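Local coordinates for oligopeptide ABC transporter, periplasmic oligopeptide-binding protein, putative (Thermotoga maritima MSB8, PDB 5IPW) that probably binds oligopeptides in the periplasm and delivers them to an ABC transporter for uptake into the cell, at residues S503-F508 / E512-F517; I520-W525 / N585-G590; P549-R554 / T579-E584. All blocks are in the same frame, centred on the assembly; numbering follows the deposited sequence.

Contact 1 of 3, residues S503-F508 / E512-F517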
loop_
_atom_site.group_PDB
_atom_site.type_symbol
_atom_site.label_atom_id
_atom_site.label_comp_id
_atom_site.label_asym_id
_atom_site.label_seq_id
_atom_site.Cartn_x
_atom_site.Cartn_y
_atom_site.Cartn_z
ATOM N N SER A 503 -4.154 -5.903 -4.424
ATOM C CA SER A 503 -4.120 -7.235 -3.802
ATOM C C SER A 503 -5.560 -7.699 -3.569
ATOM O O SER A 503 -6.008 -7.835 -2.428
ATOM C CB SER A 503 -3.365 -7.179 -2.472
ATOM O OG SER A 503 -2.005 -6.824 -2.668
ATOM N N PRO A 504 -6.299 -7.932 -4.660
ATOM C CA PRO A 504 -7.744 -8.095 -4.587
ATOM C C PRO A 504 -8.270 -9.446 -4.098
ATOM O O PRO A 504 -9.484 -9.644 -4.093
ATOM C CB PRO A 504 -8.175 -7.881 -6.040
ATOM C CG PRO A 504 -7.019 -8.360 -6.836
ATOM C CD PRO A 504 -5.820 -7.928 -6.054
ATOM N N MET A 505 -7.398 -10.363 -3.688
ATOM C CA MET A 505 -7.841 -11.726 -3.418
ATOM C C MET A 505 -8.845 -11.817 -2.267
ATOM O O MET A 505 -9.729 -12.664 -2.297
ATOM C CB MET A 505 -6.653 -12.657 -3.170
ATOM C CG MET A 505 -5.978 -12.501 -1.818
ATOM S SD MET A 505 -4.481 -13.501 -1.705
ATOM C CE MET A 505 -4.672 -14.160 -0.047
ATOM N N VAL A 506 -8.720 -10.950 -1.269
ATOM C CA VAL A 506 -9.563 -11.042 -0.076
ATOM C C VAL A 506 -11.000 -10.583 -0.338
ATOM O O VAL A 506 -11.937 -11.111 0.255
ATOM C CB VAL A 506 -8.962 -10.254 1.106
ATOM C CG1 VAL A 506 -9.954 -10.135 2.254
ATOM C CG2 VAL A 506 -7.694 -10.936 1.592
ATOM N N ILE A 507 -11.173 -9.605 -1.216
ATOM C CA ILE A 507 -12.504 -9.121 -1.536
ATOM C C ILE A 507 -13.094 -9.952 -2.666
ATOM O O ILE A 507 -14.262 -10.337 -2.611
ATOM C CB ILE A 507 -12.488 -7.619 -1.895
ATOM C CG1 ILE A 507 -12.568 -6.758 -0.634
ATOM C CG2 ILE A 507 -13.685 -7.238 -2.752
ATOM C CD1 ILE A 507 -11.609 -7.142 0.472
ATOM N N PHE A 508 -12.283 -10.234 -3.682
ATOM C CA PHE A 508 -12.766 -10.870 -4.901
ATOM C C PHE A 508 -12.224 -12.282 -5.093
ATOM O O PHE A 508 -11.022 -12.466 -5.286
ATOM C CB PHE A 508 -12.387 -10.014 -6.102
ATOM C CG PHE A 508 -12.955 -8.633 -6.042
ATOM C CD1 PHE A 508 -14.314 -8.430 -6.203
ATOM C CD2 PHE A 508 -12.141 -7.536 -5.804
ATOM C CE1 PHE A 508 -14.856 -7.161 -6.143
ATOM C CE2 PHE A 508 -12.676 -6.260 -5.742
ATOM C CZ PHE A 508 -14.036 -6.074 -5.912
ATOM N N GLU A 512 -6.847 -13.480 -7.996
ATOM C CA GLU A 512 -5.415 -13.797 -7.961
ATOM C C GLU A 512 -5.207 -15.309 -8.051
ATOM O O GLU A 512 -6.137 -16.086 -7.851
ATOM C CB GLU A 512 -4.768 -13.244 -6.677
ATOM C CG GLU A 512 -4.903 -11.734 -6.493
ATOM C CD GLU A 512 -4.019 -11.180 -5.380
ATOM O OE1 GLU A 512 -2.796 -11.416 -5.422
ATOM O OE2 GLU A 512 -4.537 -10.498 -4.466
ATOM N N ASN A 513 -3.980 -15.721 -8.343
ATOM C CA ASN A 513 -3.660 -17.149 -8.479
ATOM C C ASN A 513 -3.601 -17.911 -7.141
ATOM O O ASN A 513 -3.413 -19.133 -7.125
ATOM C CB ASN A 513 -2.365 -17.357 -9.289
ATOM C CG ASN A 513 -1.124 -16.785 -8.608
ATOM O OD1 ASN A 513 -1.189 -16.188 -7.525
ATOM N ND2 ASN A 513 0.023 -16.963 -9.254
ATOM N N ILE A 514 -3.754 -17.191 -6.029
ATOM C CA ILE A 514 -3.959 -17.825 -4.727
ATOM C C ILE A 514 -5.227 -17.276 -4.078
ATOM O O ILE A 514 -5.563 -16.102 -4.228
ATOM C CB ILE A 514 -2.728 -17.687 -3.796
ATOM C CG1 ILE A 514 -2.394 -16.220 -3.518
ATOM C CG2 ILE A 514 -1.533 -18.391 -4.424
ATOM C CD1 ILE A 514 -1.124 -16.008 -2.718
ATOM N N ALA A 515 -5.930 -18.150 -3.366
ATOM C CA ALA A 515 -7.208 -17.815 -2.759
ATOM C C ALA A 515 -7.037 -17.442 -1.299
ATOM O O ALA A 515 -6.100 -17.891 -0.632
ATOM C CB ALA A 515 -8.159 -18.990 -2.883
ATOM N N ASP A 516 -7.947 -16.606 -0.806
ATOM C CA ASP A 516 -8.048 -16.371 0.622
ATOM C C ASP A 516 -8.767 -17.540 1.260
ATOM O O ASP A 516 -9.503 -18.263 0.601
ATOM C CB ASP A 516 -8.819 -15.093 0.932
ATOM C CG ASP A 516 -8.759 -14.733 2.402
ATOM O OD1 ASP A 516 -7.705 -14.215 2.837
ATOM O OD2 ASP A 516 -9.742 -14.996 3.131
ATOM N N PHE A 517 -8.566 -17.699 2.556
ATOM C CA PHE A 517 -9.150 -18.806 3.283
ATOM C C PHE A 517 -10.662 -18.912 3.145
ATOM O O PHE A 517 -11.183 -20.030 3.080
ATOM C CB PHE A 517 -8.783 -18.717 4.760
ATOM C CG PHE A 517 -7.312 -18.762 5.009
ATOM C CD1 PHE A 517 -6.563 -19.835 4.567
ATOM C CD2 PHE A 517 -6.674 -17.731 5.672
ATOM C CE1 PHE A 517 -5.203 -19.883 4.787
ATOM C CE2 PHE A 517 -5.311 -17.774 5.895
ATOM C CZ PHE A 517 -4.576 -18.853 5.458
#
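Met505 faces Glu512 and Val506 faces Asp516 with each CA pair 5.6 Å apart, as the long loop between strand 489-494 and helix 523-534 folds back on itself. The loop belongs to the family 5 solute-binding domain, whose fold is that of periplasmic binding proteins. Residues 505-507 have helical backbone angles, and the bond from Phe508 N to Pro504 O, 2.9 Å, closes a single turn on which the returning chain lies. The Glu512 carboxylate reaches the start of this turn. Its CG stands anti to the carbonyl carbon (chi1 -58°) and the chain is extended beyond, which carries OE2 to the amide of Met505. There Met505 N donates to the anti lone pair of OE2 at 3.0 Å, in a markedly bent bond (139° at the hydrogen). Pro504 crosses the glutamate obliquely: its CD sits 3.3 Å from Glu512 OE2, while its N, with no hydrogen, can give nothing. The aliphatic part of Glu512 meets Met505 CB, the two side chains crossing at about a right angle. With an alanine in place of Glu512, the Met505 N-H would probably lose this acceptor and a gap would open beside Pro504 and Met505 CB.

The Met505 side chain then points to the second limb. SD passes Ile514, whose CG1 is 3.9 Å from Met505 SD, and chi3 (-137°) turns CE toward the backbone of Ala515 and Asp516. Asp516 is buried and satisfied from elsewhere: OD1 forms a salt bridge with Arg340, and OD2 accepts from Trp518 N. The same OD1 also rests against a methyl group of the first limb, Val506 CG2, at 3.5 Å.

Contact 2 of 3, residues I520-W525 / N585-G590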
loop_
_atom_site.group_PDB
_atom_site.type_symbol
_atom_site.label_atom_id
_atom_site.label_comp_id
_atom_site.label_asym_id
_atom_site.label_seq_id
_atom_site.Cartn_x
_atom_site.Cartn_y
_atom_site.Cartn_z
ATOM N N ILE A 520 -11.542 -20.668 -0.138
ATOM C CA ILE A 520 -10.499 -21.541 -0.674
ATOM C C ILE A 520 -11.062 -22.882 -1.158
ATOM O O ILE A 520 -10.686 -23.360 -2.226
ATOM C CB ILE A 520 -9.324 -21.720 0.322
ATOM C CG1 ILE A 520 -8.128 -22.355 -0.381
ATOM C CG2 ILE A 520 -9.719 -22.539 1.538
ATOM C CD1 ILE A 520 -6.856 -22.276 0.431
ATOM N N GLY A 521 -11.989 -23.457 -0.397
ATOM C CA GLY A 521 -12.697 -24.666 -0.813
ATOM C C GLY A 521 -13.478 -24.532 -2.118
ATOM O O GLY A 521 -13.657 -25.514 -2.830
ATOM N N TRP A 522 -13.939 -23.324 -2.442
ATOM C CA TRP A 522 -14.655 -23.079 -3.701
ATOM C C TRP A 522 -13.748 -22.794 -4.908
ATOM O O TRP A 522 -14.249 -22.563 -6.014
ATOM C CB TRP A 522 -15.658 -21.927 -3.525
ATOM C CG TRP A 522 -16.757 -22.224 -2.548
ATOM C CD1 TRP A 522 -17.389 -23.419 -2.370
ATOM C CD2 TRP A 522 -17.378 -21.304 -1.637
ATOM N NE1 TRP A 522 -18.346 -23.308 -1.392
ATOM C CE2 TRP A 522 -18.366 -22.018 -0.931
ATOM C CE3 TRP A 522 -17.198 -19.945 -1.353
ATOM C CZ2 TRP A 522 -19.169 -21.423 0.046
ATOM C CZ3 TRP A 522 -17.997 -19.353 -0.371
ATOM C CH2 TRP A 522 -18.965 -20.094 0.315
ATOM N N SER A 523 -12.428 -22.829 -4.710
ATOM C CA SER A 523 -11.461 -22.533 -5.782
ATOM C C SER A 523 -11.652 -23.365 -7.046
ATOM O O SER A 523 -11.341 -22.902 -8.146
ATOM C CB SER A 523 -10.030 -22.725 -5.276
ATOM O OG SER A 523 -9.733 -21.822 -4.226
ATOM N N GLY A 524 -12.132 -24.597 -6.890
ATOM C CA GLY A 524 -12.421 -25.457 -8.035
ATOM C C GLY A 524 -13.478 -24.830 -8.924
ATOM O O GLY A 524 -13.242 -24.564 -10.105
ATOM N N TRP A 525 -14.635 -24.566 -8.329
ATOM C CA TRP A 525 -15.775 -23.991 -9.041
ATOM C C TRP A 525 -15.526 -22.568 -9.532
ATOM O O TRP A 525 -15.912 -22.222 -10.650
ATOM C CB TRP A 525 -17.018 -24.023 -8.146
ATOM C CG TRP A 525 -17.592 -25.394 -8.018
ATOM C CD1 TRP A 525 -17.349 -26.303 -7.029
ATOM C CD2 TRP A 525 -18.495 -26.022 -8.928
ATOM N NE1 TRP A 525 -18.055 -27.458 -7.263
ATOM C CE2 TRP A 525 -18.767 -27.311 -8.423
ATOM C CE3 TRP A 525 -19.108 -25.618 -10.119
ATOM C CZ2 TRP A 525 -19.626 -28.199 -9.070
ATOM C CZ3 TRP A 525 -19.960 -26.500 -10.762
ATOM C CH2 TRP A 525 -20.211 -27.778 -10.236
ATOM N N ASN A 585 -23.666 -11.022 3.305
ATOM C CA ASN A 585 -23.049 -12.280 3.731
ATOM C C ASN A 585 -21.835 -11.941 4.573
ATOM O O ASN A 585 -21.084 -11.048 4.223
ATOM C CB ASN A 585 -22.597 -13.092 2.529
ATOM C CG ASN A 585 -23.686 -13.251 1.482
ATOM O OD1 ASN A 585 -24.330 -14.292 1.405
ATOM N ND2 ASN A 585 -23.892 -12.221 0.664
ATOM N N LEU A 586 -21.626 -12.635 5.678
ATOM C CA LEU A 586 -20.505 -12.296 6.559
ATOM C C LEU A 586 -19.452 -13.396 6.590
ATOM O O LEU A 586 -19.138 -13.946 7.650
ATOM C CB LEU A 586 -21.016 -11.960 7.964
ATOM C CG LEU A 586 -20.966 -10.485 8.370
ATOM C CD1 LEU A 586 -21.539 -9.569 7.305
ATOM C CD2 LEU A 586 -21.713 -10.297 9.681
ATOM N N TRP A 587 -18.887 -13.685 5.418
ATOM C CA TRP A 587 -17.908 -14.764 5.271
ATOM C C TRP A 587 -16.661 -14.567 6.116
ATOM O O TRP A 587 -16.055 -15.535 6.560
ATOM C CB TRP A 587 -17.490 -14.899 3.827
ATOM C CG TRP A 587 -18.586 -15.312 2.941
ATOM C CD1 TRP A 587 -19.286 -16.481 2.985
ATOM C CD2 TRP A 587 -19.108 -14.567 1.846
ATOM N NE1 TRP A 587 -20.217 -16.508 1.978
ATOM C CE2 TRP A 587 -20.126 -15.344 1.261
ATOM C CE3 TRP A 587 -18.809 -13.315 1.299
ATOM C CZ2 TRP A 587 -20.853 -14.909 0.156
ATOM C CZ3 TRP A 587 -19.526 -12.883 0.201
ATOM C CH2 TRP A 587 -20.540 -13.676 -0.360
ATOM N N MET A 588 -16.266 -13.313 6.321
ATOM C CA MET A 588 -15.193 -13.000 7.262
ATOM C C MET A 588 -15.781 -12.325 8.484
ATOM O O MET A 588 -16.527 -11.356 8.368
ATOM C CB MET A 588 -14.143 -12.093 6.617
ATOM C CG MET A 588 -13.152 -12.827 5.728
ATOM S SD MET A 588 -12.024 -11.730 4.845
ATOM C CE MET A 588 -13.141 -11.056 3.619
ATOM N N ILE A 589 -15.447 -12.847 9.656
ATOM C CA ILE A 589 -15.889 -12.266 10.914
ATOM C C ILE A 589 -14.651 -11.819 11.668
ATOM O O ILE A 589 -13.933 -12.631 12.249
ATOM C CB ILE A 589 -16.709 -13.266 11.763
ATOM C CG1 ILE A 589 -17.995 -13.663 11.025
ATOM C CG2 ILE A 589 -17.048 -12.660 13.116
ATOM C CD1 ILE A 589 -18.736 -14.822 11.656
ATOM N N GLY A 590 -14.398 -10.518 11.633
ATOM C CA GLY A 590 -13.252 -9.932 12.324
ATOM C C GLY A 590 -13.578 -9.297 13.651
ATOM O O GLY A 590 -14.741 -9.107 14.000
#
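Trp587 meets Trp522 with one face of its indole partly covered by Asn585, the first residue past helix 568-584 to leave helical geometry. Asn585 CB lies 3.4 Å above that face of the Trp587 indole, offset toward the rim, and Asn585 ND2 donates back to Ile581 O in the preceding helix. Leu586 packs on Ser366 of helix 359-367.

Trp587 is the one residue of 585-590 that touches 520-525. Its chi1 (-65°) sets CG anti to the carbonyl carbon, swinging the indole toward Trp522, which approaches from the side of the plane opposite Asn585 CB. The pair is an offset edge-to-face stack: the edge of the Trp522 six-membered ring is directed at the face of the Trp587 five-membered ring, with centroids 5.9 Å apart and planes at 82°. The touching atoms are Trp522 CH2, at the far end of its benzo ring, and Trp587 NE1, 4.1 Å away. NE1 lies near the plane of the Trp522 ring, at its edge. Only 62 Å² is buried here, although both residues are buried in the protein as a whole. Just after Trp522, Ser523 ties the start of helix 523-534 to the preceding turn: its OG gives a 2.7 Å hydrogen bond to Ile520 O, which also accepts from Ser523 N.

Beyond Trp587 the chain straightens through Met588, whose side chain touches Arg340, and at Ile589 it pairs through backbone hydrogen bonds with Ile341, adding the edge strand 589-591 to a five-stranded mixed sheet. Trp587 also stacks on Trp518 and meets Tyr345 and His582 edge-to-face. The arrangement is thus an aromatic cluster between sheet and helices, within an alpha/beta lobe consistent with the periplasmic binding protein fold.

Contact 3 of 3, residues P549-R554 / T579-E584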
loop_
_atom_site.group_PDB
_atom_site.type_symbol
_atom_site.label_atom_id
_atom_site.label_comp_id
_atom_site.label_asym_id
_atom_site.label_seq_id
_atom_site.Cartn_x
_atom_site.Cartn_y
_atom_site.Cartn_z
ATOM N N PRO A 549 -22.412 -20.314 -3.182
ATOM C CA PRO A 549 -23.570 -19.441 -3.377
ATOM C C PRO A 549 -23.453 -18.591 -4.648
ATOM O O PRO A 549 -22.349 -18.325 -5.117
ATOM C CB PRO A 549 -23.540 -18.537 -2.143
ATOM C CG PRO A 549 -22.855 -19.334 -1.093
ATOM C CD PRO A 549 -21.922 -20.282 -1.792
ATOM N N GLU A 550 -24.588 -18.163 -5.189
ATOM C CA GLU A 550 -24.611 -17.376 -6.427
ATOM C C GLU A 550 -24.004 -15.982 -6.221
ATOM O O GLU A 550 -23.429 -15.389 -7.135
ATOM C CB GLU A 550 -26.052 -17.252 -6.938
ATOM C CG GLU A 550 -26.158 -16.913 -8.417
ATOM C CD GLU A 550 -25.515 -17.962 -9.311
ATOM O OE1 GLU A 550 -25.609 -19.163 -8.984
ATOM O OE2 GLU A 550 -24.912 -17.592 -10.341
ATOM N N VAL A 551 -24.136 -15.475 -5.002
ATOM C CA VAL A 551 -23.593 -14.178 -4.637
ATOM C C VAL A 551 -22.050 -14.148 -4.719
ATOM O O VAL A 551 -21.458 -13.084 -4.926
ATOM C CB VAL A 551 -24.114 -13.768 -3.240
ATOM C CG1 VAL A 551 -23.464 -14.592 -2.138
ATOM C CG2 VAL A 551 -23.932 -12.279 -3.010
ATOM N N VAL A 552 -21.409 -15.309 -4.572
ATOM C CA VAL A 552 -19.960 -15.431 -4.778
ATOM C C VAL A 552 -19.608 -15.288 -6.258
ATOM O O VAL A 552 -18.696 -14.543 -6.610
ATOM C CB VAL A 552 -19.416 -16.772 -4.234
ATOM C CG1 VAL A 552 -17.964 -16.986 -4.631
ATOM C CG2 VAL A 552 -19.544 -16.825 -2.718
ATOM N N TYR A 553 -20.324 -15.999 -7.125
ATOM C CA TYR A 553 -20.113 -15.872 -8.570
ATOM C C TYR A 553 -20.289 -14.430 -9.035
ATOM O O TYR A 553 -19.746 -14.033 -10.070
ATOM C CB TYR A 553 -21.082 -16.760 -9.355
ATOM C CG TYR A 553 -20.783 -18.251 -9.360
ATOM C CD1 TYR A 553 -19.476 -18.740 -9.293
ATOM C CD2 TYR A 553 -21.817 -19.178 -9.486
ATOM C CE1 TYR A 553 -19.219 -20.101 -9.319
ATOM C CE2 TYR A 553 -21.566 -20.538 -9.514
ATOM C CZ TYR A 553 -20.265 -20.996 -9.431
ATOM O OH TYR A 553 -20.009 -22.345 -9.460
ATOM N N ARG A 554 -21.068 -13.661 -8.276
ATOM C CA ARG A 554 -21.322 -12.257 -8.580
ATOM C C ARG A 554 -20.091 -11.398 -8.290
ATOM O O ARG A 554 -19.702 -10.563 -9.113
ATOM C CB ARG A 554 -22.542 -11.754 -7.783
ATOM C CG ARG A 554 -23.535 -10.923 -8.589
ATOM C CD ARG A 554 -23.881 -11.553 -9.936
ATOM N NE ARG A 554 -23.998 -13.014 -9.866
ATOM C CZ ARG A 554 -23.858 -13.844 -10.901
ATOM N NH1 ARG A 554 -23.592 -13.386 -12.121
ATOM N NH2 ARG A 554 -23.982 -15.153 -10.715
ATOM N N THR A 579 -18.765 -4.519 -1.622
ATOM C CA THR A 579 -18.827 -4.340 -0.179
ATOM C C THR A 579 -20.251 -4.539 0.345
ATOM O O THR A 579 -20.440 -4.863 1.513
ATOM C CB THR A 579 -18.313 -2.950 0.235
ATOM O OG1 THR A 579 -19.054 -1.934 -0.458
ATOM C CG2 THR A 579 -16.841 -2.814 -0.090
ATOM N N LYS A 580 -21.240 -4.320 -0.520
ATOM C CA LYS A 580 -22.634 -4.626 -0.199
ATOM C C LYS A 580 -22.745 -6.127 -0.006
ATOM O O LYS A 580 -23.163 -6.599 1.044
ATOM C CB LYS A 580 -23.581 -4.154 -1.323
ATOM C CG LYS A 580 -25.063 -4.434 -1.085
ATOM C CD LYS A 580 -25.891 -4.284 -2.354
ATOM C CE LYS A 580 -27.271 -4.900 -2.178
ATOM N NZ LYS A 580 -28.140 -4.746 -3.380
ATOM N N ILE A 581 -22.336 -6.871 -1.024
ATOM C CA ILE A 581 -22.348 -8.327 -0.970
ATOM C C ILE A 581 -21.674 -8.847 0.310
ATOM O O ILE A 581 -22.281 -9.585 1.082
ATOM C CB ILE A 581 -21.701 -8.920 -2.236
ATOM C CG1 ILE A 581 -22.680 -8.787 -3.412
ATOM C CG2 ILE A 581 -21.302 -10.369 -2.000
ATOM C CD1 ILE A 581 -22.117 -9.147 -4.775
ATOM N N HIS A 582 -20.438 -8.431 0.556
ATOM C CA HIS A 582 -19.733 -8.811 1.784
ATOM C C HIS A 582 -20.449 -8.369 3.062
ATOM O O HIS A 582 -20.119 -8.828 4.158
ATOM C CB HIS A 582 -18.312 -8.227 1.796
ATOM C CG HIS A 582 -17.303 -9.052 1.059
ATOM N ND1 HIS A 582 -16.477 -9.955 1.695
ATOM C CD2 HIS A 582 -16.978 -9.105 -0.255
ATOM C CE1 HIS A 582 -15.690 -10.530 0.803
ATOM N NE2 HIS A 582 -15.972 -10.032 -0.387
ATOM N N ARG A 583 -21.393 -7.447 2.925
ATOM C CA ARG A 583 -22.151 -6.924 4.055
ATOM C C ARG A 583 -23.303 -7.856 4.380
ATOM O O ARG A 583 -23.526 -8.208 5.532
ATOM C CB ARG A 583 -22.700 -5.549 3.687
ATOM C CG ARG A 583 -22.994 -4.630 4.849
ATOM C CD ARG A 583 -23.079 -3.197 4.347
ATOM N NE ARG A 583 -24.053 -3.039 3.260
ATOM C CZ ARG A 583 -24.022 -2.089 2.324
ATOM N NH1 ARG A 583 -23.057 -1.176 2.296
ATOM N NH2 ARG A 583 -24.968 -2.060 1.392
ATOM N N GLU A 584 -24.031 -8.239 3.337
ATOM C CA GLU A 584 -25.187 -9.116 3.459
ATOM C C GLU A 584 -24.794 -10.552 3.838
ATOM O O GLU A 584 -25.504 -11.208 4.602
ATOM C CB GLU A 584 -26.002 -9.072 2.161
ATOM C CG GLU A 584 -26.794 -7.774 2.027
ATOM C CD GLU A 584 -27.196 -7.435 0.604
ATOM O OE1 GLU A 584 -27.946 -6.452 0.434
ATOM O OE2 GLU A 584 -26.771 -8.132 -0.344
#
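Val551 and Ile581 meet methyl to methyl, Val551 CG2 lying 3.4 Å from Ile581 CG2 and 3.7 Å from Ile581 CG1. The two side chains slide past each other in opposite directions, so that the one valine methyl touches both branches of the isoleucine. The first torsion of Val551 divides the work between its methyls: with chi1 at 72°, CG2 stands anti to the backbone N and faces Ile581, while CG1 is turned to Trp587 and Asn585. At the other end of Ile581, CD1 reaches one turn further along the facing helix, to Arg554 CB at 4.0 Å. This purely apolar join lies between two consecutive helices, 550-564 and 568-584, which a short connection links and which run in roughly opposite directions as a helical hairpin. Ile581 also packs on Leu555 and Leu558, extending the apolar seam along the first helix.

Only the start of the Arg554 side chain faces Ile581. Bends at chi2 and chi3 lead the guanidinium back along its own helix, where NH2 forms a salt bridge with Glu550 OE2 at 2.6 Å, the oxygen lying in the guanidinium plane at its edge. NH1 forms a second salt bridge, with Asp557, so acidic residues one turn before and about one turn after Arg554 hold the group. Pro549 occupies the N-cap position of this helix, and its O accepts from Val552 N at 3.2 Å. On the second helix the next residue after Ile581, His582, points its CB away from 549-554, and its NE2 is hydrogen-bonded to Ile507 O.

All three contacts lie on the same side of the chain's centre, and each has a different chemistry. Contact 1, partly buried with Ile514 exposed, is a loop folded on itself and the one with a hydrogen bond between its two segments. Contact 2 is fully buried and wholly aromatic, while contact 3 is a partly buried aliphatic seam whose charged groups are turned aside. Contacts 2 and 3 share a framework: helix 568-584 leads into strand 589-591, and Trp587 packs on Val551 while Trp522 packs on Pro549. Contact 1 joins them through Val506, which touches Met588, through Ala515, which touches Ser523, and through a probable hydrogen bond to contact 3.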